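Local structure of arabinogalactan endo-1,4-beta-galactosidase (Ignisphaera aggregans, 7OSK) at residues S311-L314 with E315-G319; Q325-A328 with S329-D333; I349-W352 with G353-W356. The protein probably hydrolyses internal beta-1,4-galactosidic bonds of galactan and arabinogalactan, the deposited chain being the family 53 glycoside hydrolase catalytic domain with a bound calcium ion. All coordinates share one frame; numbering follows the deposited sequence.

Contact 1 lies at the surface, on the short helix 312-318, whereas contacts 2 and 3 are buried, on helix 324-342 and at the end of barrel strand 346-352. The two helices follow each other in the chain, yet contacts 1 and 2 do not touch; their nearest atoms are about 6 Å apart. Contacts 2 and 3 do meet: Q327 NE2 lies 2.6 Å from Y351 OH, a probable hydrogen bond, and I331 packs on the Y351 ring. Chemistry changes with place: mostly weak backbone bonds and loosely associated charges in contact 1, regular helix bonds plus a serine hydroxyl in contact 2, and aromatic and apolar packing in contact 3.

Contact 1. Residues S311-L314 with E315-G319; sequences SRDL and EVKGG
A within-helix contact between side chains three to four residues apart, led by R312 and E315, sits on the short surface helix 312-318, which follows the calcium-binding loop; the side chain of L314 is about 8 Å from that of the calcium ligand N307. The backbone bonds are mostly weak. R312 O is approached by both E315 N (3.0 Å) and V316 N, each weakly; of the bonds across the two segments only G318 N to L314 O, at 3.2 Å, is not weak. The side chains of R312 and E315 run alongside each other. With CG of E315 anti to the backbone N (chi1 -176°) and the chain extended beyond it, OE1 comes to 3.2 Å from R312 CG, on the aliphatic part of the arginine; the charged ends do not pair, as R312 NE remains 4.8 Å from E315 OE1. One turn after D313, the extended K317 chain crosses it obliquely, CE 3.6 Å from D313 OD1 and NZ 4.2 Å from it, too far for a salt bridge. E315 OE2 instead accepts from A322 N, joining this helix to the segment that leads into helix 324-342, while L314 packs on F309 in the loop that precedes helix 312-318.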
loop_
_atom_site.group_PDB
_atom_site.type_symbol
_atom_site.label_atom_id
_atom_site.label_comp_id
_atom_site.label_asym_id
_atom_site.label_seq_id
_atom_site.Cartn_x
_atom_site.Cartn_y
_atom_site.Cartn_z
ATOM N N SER A 311 22.956 2.769 -1.074
ATOM C CA SER A 311 24.212 2.481 -0.395
ATOM C C SER A 311 23.958 1.847 0.964
ATOM O O SER A 311 22.815 1.765 1.414
ATOM C CB SER A 311 25.022 3.765 -0.231
ATOM O OG SER A 311 24.224 4.780 0.351
ATOM N N ARG A 312 25.030 1.410 1.621
ATOM C CA ARG A 312 24.931 0.858 2.970
ATOM C C ARG A 312 24.369 1.894 3.950
ATOM O O ARG A 312 24.031 1.564 5.086
ATOM C CB ARG A 312 26.301 0.366 3.450
ATOM C CG ARG A 312 26.685 -1.039 2.976
ATOM C CD ARG A 312 27.298 -1.046 1.580
ATOM N NE ARG A 312 27.877 -2.349 1.251
ATOM C CZ ARG A 312 28.519 -2.626 0.118
ATOM N NH1 ARG A 312 28.669 -1.693 -0.814
ATOM N NH2 ARG A 312 29.013 -3.841 -0.085
ATOM N N ASP A 313 24.290 3.145 3.503
ATOM C CA ASP A 313 23.666 4.225 4.263
ATOM C C ASP A 313 22.304 3.833 4.839
ATOM O O ASP A 313 22.092 3.899 6.048
ATOM C CB ASP A 313 23.515 5.458 3.367
ATOM C CG ASP A 313 22.598 6.510 3.961
ATOM O OD1 ASP A 313 22.592 6.675 5.199
ATOM O OD2 ASP A 313 21.889 7.184 3.185
ATOM N N LEU A 314 21.377 3.433 3.976
ATOM C CA LEU A 314 20.034 3.076 4.423
ATOM C C LEU A 314 20.028 1.757 5.195
ATOM O O LEU A 314 19.082 1.460 5.928
ATOM C CB LEU A 314 19.079 2.987 3.233
ATOM C CG LEU A 314 18.547 4.331 2.726
ATOM C CD1 LEU A 314 19.626 5.104 1.987
ATOM C CD2 LEU A 314 17.329 4.131 1.839
ATOM N N GLU A 315 21.091 0.976 5.030
ATOM C CA GLU A 315 21.193 -0.334 5.666
ATOM C C GLU A 315 21.437 -0.224 7.174
ATOM O O GLU A 315 21.034 -1.104 7.936
ATOM C CB GLU A 315 22.312 -1.153 5.008
ATOM C CG GLU A 315 22.438 -2.580 5.536
ATOM C CD GLU A 315 23.567 -3.358 4.882
ATOM O OE1 GLU A 315 24.689 -2.817 4.782
ATOM O OE2 GLU A 315 23.336 -4.517 4.477
ATOM N N VAL A 316 22.091 0.851 7.608
ATOM C CA VAL A 316 22.370 1.035 9.030
ATOM C C VAL A 316 21.183 1.696 9.727
ATOM O O VAL A 316 21.053 1.618 10.947
ATOM C CB VAL A 316 23.657 1.880 9.272
ATOM C CG1 VAL A 316 24.815 1.345 8.438
ATOM C CG2 VAL A 316 23.422 3.356 8.977
ATOM N N LYS A 317 20.324 2.350 8.949
ATOM C CA LYS A 317 19.108 2.950 9.491
ATOM C C LYS A 317 18.048 1.890 9.768
ATOM O O LYS A 317 17.308 1.977 10.749
ATOM C CB LYS A 317 18.535 3.991 8.531
ATOM C CG LYS A 317 19.432 5.182 8.263
ATOM C CD LYS A 317 18.702 6.207 7.412
ATOM C CE LYS A 317 19.598 7.366 7.016
ATOM N NZ LYS A 317 18.854 8.372 6.204
ATOM N N GLY A 318 17.974 0.895 8.889
ATOM C CA GLY A 318 16.948 -0.125 8.980
ATOM C C GLY A 318 17.206 -1.137 10.076
ATOM O O GLY A 318 16.279 -1.793 10.554
ATOM N N GLY A 319 18.469 -1.279 10.464
ATOM C CA GLY A 319 18.843 -2.214 11.509
ATOM C C GLY A 319 19.043 -3.618 10.972
ATOM O O GLY A 319 19.674 -4.454 11.620
#

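Contact 2. Residues Q325-A328 with S329-D333; sequences QGQA and SFIRD
S329 folds back on Q325 one turn earlier in helix 324-342, the alpha-helix that precedes the eighth strand of the TIM barrel. The backbone bonds are those of a regular alpha-helix, each from residue i+4 to residue i. R332 N to A328 O is nearly straight, with an N-H...O angle of 177° at 3.0 Å, whereas F330 N reaches G326 O at 3.3 Å.

Apolar contacts set the helix against its surroundings. I331 CD1 comes to 4.3 Å from Q327 CG, and the I331 side chain also packs on V390 of helix 390-393.

Charge pairing occurs between neighbours: R332 NE forms a salt bridge with D333 OD1, modelled too short for its length to be trusted.

Side-chain amides tie the helix to later loops and to the chain's beginning. Besides its partner Y351, Q327 NE2 donates to A376 O, and Q327 OE1 pairs with S387 OG. Q325 NE2 donates to I39 O and lies 3.4 Å from S329 OG.

The serine hydroxyl adds a second donor to one carbonyl. An alanine here would keep the backbone bond but would probably leave Q325 O without that donor. With OG beside its own backbone N (chi1 -62°), S329 directs the hydroxyl to Q325 O at 2.8 Å, from above the carbonyl plane, while S329 N meets the same oxygen at 2.8 Å.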
loop_
_atom_site.group_PDB
_atom_site.type_symbol
_atom_site.label_atom_id
_atom_site.label_comp_id
_atom_site.label_asym_id
_atom_site.label_seq_id
_atom_site.Cartn_x
_atom_site.Cartn_y
_atom_site.Cartn_z
ATOM N N GLN A 325 17.978 -12.903 3.228
ATOM C CA GLN A 325 17.730 -13.275 4.618
ATOM C C GLN A 325 17.376 -12.047 5.451
ATOM O O GLN A 325 16.461 -12.085 6.275
ATOM C CB GLN A 325 18.956 -13.973 5.215
ATOM C CG GLN A 325 18.785 -14.418 6.663
ATOM C CD GLN A 325 17.804 -15.562 6.807
ATOM O OE1 GLN A 325 18.127 -16.712 6.505
ATOM N NE2 GLN A 325 16.597 -15.256 7.271
ATOM N N GLY A 326 18.117 -10.963 5.240
ATOM C CA GLY A 326 17.907 -9.738 5.986
ATOM C C GLY A 326 16.546 -9.137 5.707
ATOM O O GLY A 326 15.936 -8.524 6.584
ATOM N N GLN A 327 16.073 -9.312 4.477
ATOM C CA GLN A 327 14.745 -8.858 4.088
ATOM C C GLN A 327 13.684 -9.676 4.812
ATOM O O GLN A 327 12.740 -9.130 5.381
ATOM C CB GLN A 327 14.559 -8.973 2.570
ATOM C CG GLN A 327 13.182 -8.537 2.069
ATOM C CD GLN A 327 12.967 -8.833 0.595
ATOM O OE1 GLN A 327 13.226 -9.941 0.125
ATOM N NE2 GLN A 327 12.486 -7.838 -0.143
ATOM N N ALA A 328 13.854 -10.993 4.784
ATOM C CA ALA A 328 12.895 -11.906 5.387
ATOM C C ALA A 328 12.856 -11.734 6.902
ATOM O O ALA A 328 11.786 -11.765 7.512
ATOM C CB ALA A 328 13.237 -13.343 5.026
ATOM N N SER A 329 14.029 -11.556 7.503
ATOM C CA SER A 329 14.128 -11.365 8.946
ATOM C C SER A 329 13.331 -10.141 9.377
ATOM O O SER A 329 12.646 -10.160 10.399
ATOM C CB SER A 329 15.589 -11.219 9.373
ATOM O OG SER A 329 16.330 -12.388 9.071
ATOM N N PHE A 330 13.424 -9.076 8.587
ATOM C CA PHE A 330 12.692 -7.851 8.877
ATOM C C PHE A 330 11.181 -8.061 8.808
ATOM O O PHE A 330 10.449 -7.607 9.689
ATOM C CB PHE A 330 13.103 -6.740 7.911
ATOM C CG PHE A 330 12.086 -5.644 7.789
ATOM C CD1 PHE A 330 11.789 -4.834 8.874
ATOM C CD2 PHE A 330 11.424 -5.423 6.595
ATOM C CE1 PHE A 330 10.849 -3.827 8.769
ATOM C CE2 PHE A 330 10.484 -4.415 6.483
ATOM C CZ PHE A 330 10.197 -3.616 7.572
ATOM N N ILE A 331 10.719 -8.747 7.767
ATOM C CA ILE A 331 9.287 -8.961 7.566
ATOM C C ILE A 331 8.690 -9.807 8.687
ATOM O O ILE A 331 7.648 -9.459 9.245
ATOM C CB ILE A 331 8.998 -9.638 6.208
ATOM C CG1 ILE A 331 9.379 -8.699 5.062
ATOM C CG2 ILE A 331 7.519 -10.027 6.098
ATOM C CD1 ILE A 331 9.263 -9.322 3.678
ATOM N N ARG A 332 9.341 -10.921 9.004
ATOM C CA ARG A 332 8.882 -11.790 10.083
ATOM C C ARG A 332 8.808 -11.022 11.399
ATOM O O ARG A 332 7.860 -11.188 12.170
ATOM C CB ARG A 332 9.807 -13.000 10.236
ATOM C CG ARG A 332 9.383 -13.990 11.323
ATOM C CD ARG A 332 10.487 -14.195 12.357
ATOM N NE ARG A 332 10.510 -13.144 13.376
ATOM C CZ ARG A 332 10.090 -13.289 14.632
ATOM N NH1 ARG A 332 9.604 -14.447 15.065
ATOM N NH2 ARG A 332 10.161 -12.265 15.470
ATOM N N ASP A 333 9.805 -10.178 11.648
ATOM C CA ASP A 333 9.880 -9.426 12.895
ATOM C C ASP A 333 8.835 -8.313 12.947
ATOM O O ASP A 333 8.374 -7.938 14.026
ATOM C CB ASP A 333 11.284 -8.843 13.081
ATOM C CG ASP A 333 12.325 -9.910 13.369
ATOM O OD1 ASP A 333 11.938 -11.059 13.667
ATOM O OD2 ASP A 333 13.532 -9.599 13.304
#

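Contact 3. Residues I349-W352 with G353-W356; sequences IFYW and GATW
W352 and W356 meet through the benzo parts of their indoles, W352 CH2 lying 3.5 Å from W356 CZ3. The two side chains lie side by side and point the same way, but their ring planes are at 85° and the six-membered centroids 5.7 Å apart, an oblique pairing. W352 CZ3 lies at the edge of the W356 ring, in its plane. Both indoles have CG anti to the backbone N (chi1 -168° in W352), consistent with their running alongside each other.

Apolar contact also links Y351 CD1 to A354 CB, at 3.8 Å. These residues form the exit from the eighth strand of the (beta/alpha)8 barrel, strand 346-352, into the loop beyond it, the end where catalytic sites of such barrels are found; W352 lies near a hexane-1,6-diol probably carried over from the crystallisation liquor and packs edge-to-face with W372.

The backbone bends at G353, where phi is positive (74°) and a CB would clash with W352 O; a weak bond runs from W356 N to G353 O across the turn.

Polar ends find partners beyond: Y351 OH is bonded to Q375 O, W356 NE1 to A362 O, and W356 O accepts from ND2 of the calcium ligand N370.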
loop_
_atom_site.group_PDB
_atom_site.type_symbol
_atom_site.label_atom_id
_atom_site.label_comp_id
_atom_site.label_asym_id
_atom_site.label_seq_id
_atom_site.Cartn_x
_atom_site.Cartn_y
_atom_site.Cartn_z
ATOM N N ILE A 349 -0.126 -6.684 7.456
ATOM C CA ILE A 349 0.844 -5.883 6.725
ATOM C C ILE A 349 0.688 -6.027 5.210
ATOM O O ILE A 349 0.138 -7.017 4.722
ATOM C CB ILE A 349 2.289 -6.272 7.121
ATOM C CG1 ILE A 349 2.605 -7.703 6.689
ATOM C CG2 ILE A 349 2.494 -6.157 8.626
ATOM C CD1 ILE A 349 3.717 -7.796 5.685
ATOM N N PHE A 350 1.149 -5.013 4.480
ATOM C CA PHE A 350 1.309 -5.103 3.031
ATOM C C PHE A 350 2.731 -4.728 2.646
ATOM O O PHE A 350 3.184 -3.619 2.929
ATOM C CB PHE A 350 0.332 -4.186 2.296
ATOM C CG PHE A 350 -1.109 -4.570 2.450
ATOM C CD1 PHE A 350 -1.690 -5.481 1.590
ATOM C CD2 PHE A 350 -1.888 -4.001 3.442
ATOM C CE1 PHE A 350 -3.020 -5.826 1.724
ATOM C CE2 PHE A 350 -3.214 -4.345 3.581
ATOM C CZ PHE A 350 -3.781 -5.258 2.720
ATOM N N TYR A 351 3.430 -5.647 1.991
ATOM C CA TYR A 351 4.760 -5.361 1.482
ATOM C C TYR A 351 4.647 -4.577 0.181
ATOM O O TYR A 351 4.082 -5.071 -0.798
ATOM C CB TYR A 351 5.544 -6.653 1.263
ATOM C CG TYR A 351 7.010 -6.417 1.024
ATOM C CD1 TYR A 351 7.480 -6.099 -0.240
ATOM C CD2 TYR A 351 7.923 -6.500 2.062
ATOM C CE1 TYR A 351 8.816 -5.876 -0.464
ATOM C CE2 TYR A 351 9.265 -6.281 1.847
ATOM C CZ TYR A 351 9.707 -5.967 0.583
ATOM O OH TYR A 351 11.047 -5.745 0.369
ATOM N N TRP A 352 5.185 -3.359 0.169
ATOM C CA TRP A 352 5.015 -2.457 -0.969
ATOM C C TRP A 352 6.115 -2.637 -2.011
ATOM O O TRP A 352 7.290 -2.776 -1.671
ATOM C CB TRP A 352 4.982 -0.999 -0.499
ATOM C CG TRP A 352 4.522 -0.048 -1.564
ATOM C CD1 TRP A 352 3.232 0.290 -1.862
ATOM C CD2 TRP A 352 5.347 0.682 -2.478
ATOM N NE1 TRP A 352 3.204 1.186 -2.903
ATOM C CE2 TRP A 352 4.491 1.444 -3.299
ATOM C CE3 TRP A 352 6.726 0.767 -2.682
ATOM C CZ2 TRP A 352 4.968 2.276 -4.306
ATOM C CZ3 TRP A 352 7.199 1.594 -3.681
ATOM C CH2 TRP A 352 6.322 2.338 -4.481
ATOM N N GLY A 353 5.722 -2.633 -3.281
ATOM C CA GLY A 353 6.663 -2.800 -4.374
ATOM C C GLY A 353 7.136 -4.236 -4.494
ATOM O O GLY A 353 8.239 -4.500 -4.970
ATOM N N ALA A 354 6.286 -5.164 -4.064
ATOM C CA ALA A 354 6.632 -6.581 -4.025
ATOM C C ALA A 354 6.823 -7.171 -5.418
ATOM O O ALA A 354 7.640 -8.071 -5.613
ATOM C CB ALA A 354 5.558 -7.356 -3.281
ATOM N N THR A 355 6.060 -6.661 -6.377
ATOM C CA THR A 355 6.055 -7.195 -7.735
ATOM C C THR A 355 6.768 -6.272 -8.715
ATOM O O THR A 355 6.738 -6.498 -9.924
ATOM C CB THR A 355 4.615 -7.418 -8.233
ATOM O OG1 THR A 355 3.949 -6.154 -8.362
ATOM C CG2 THR A 355 3.846 -8.300 -7.263
ATOM N N TRP A 356 7.413 -5.234 -8.195
ATOM C CA TRP A 356 8.021 -4.225 -9.053
ATOM C C TRP A 356 9.384 -4.692 -9.568
ATOM O O TRP A 356 10.431 -4.207 -9.138
ATOM C CB TRP A 356 8.146 -2.897 -8.300
ATOM C CG TRP A 356 8.174 -1.697 -9.197
ATOM C CD1 TRP A 356 8.236 -1.689 -10.560
ATOM C CD2 TRP A 356 8.128 -0.325 -8.791
ATOM N NE1 TRP A 356 8.236 -0.398 -11.027
ATOM C CE2 TRP A 356 8.170 0.459 -9.961
ATOM C CE3 TRP A 356 8.057 0.317 -7.550
ATOM C CZ2 TRP A 356 8.144 1.849 -9.929
ATOM C CZ3 TRP A 356 8.032 1.700 -7.520
ATOM C CH2 TRP A 356 8.075 2.450 -8.702
#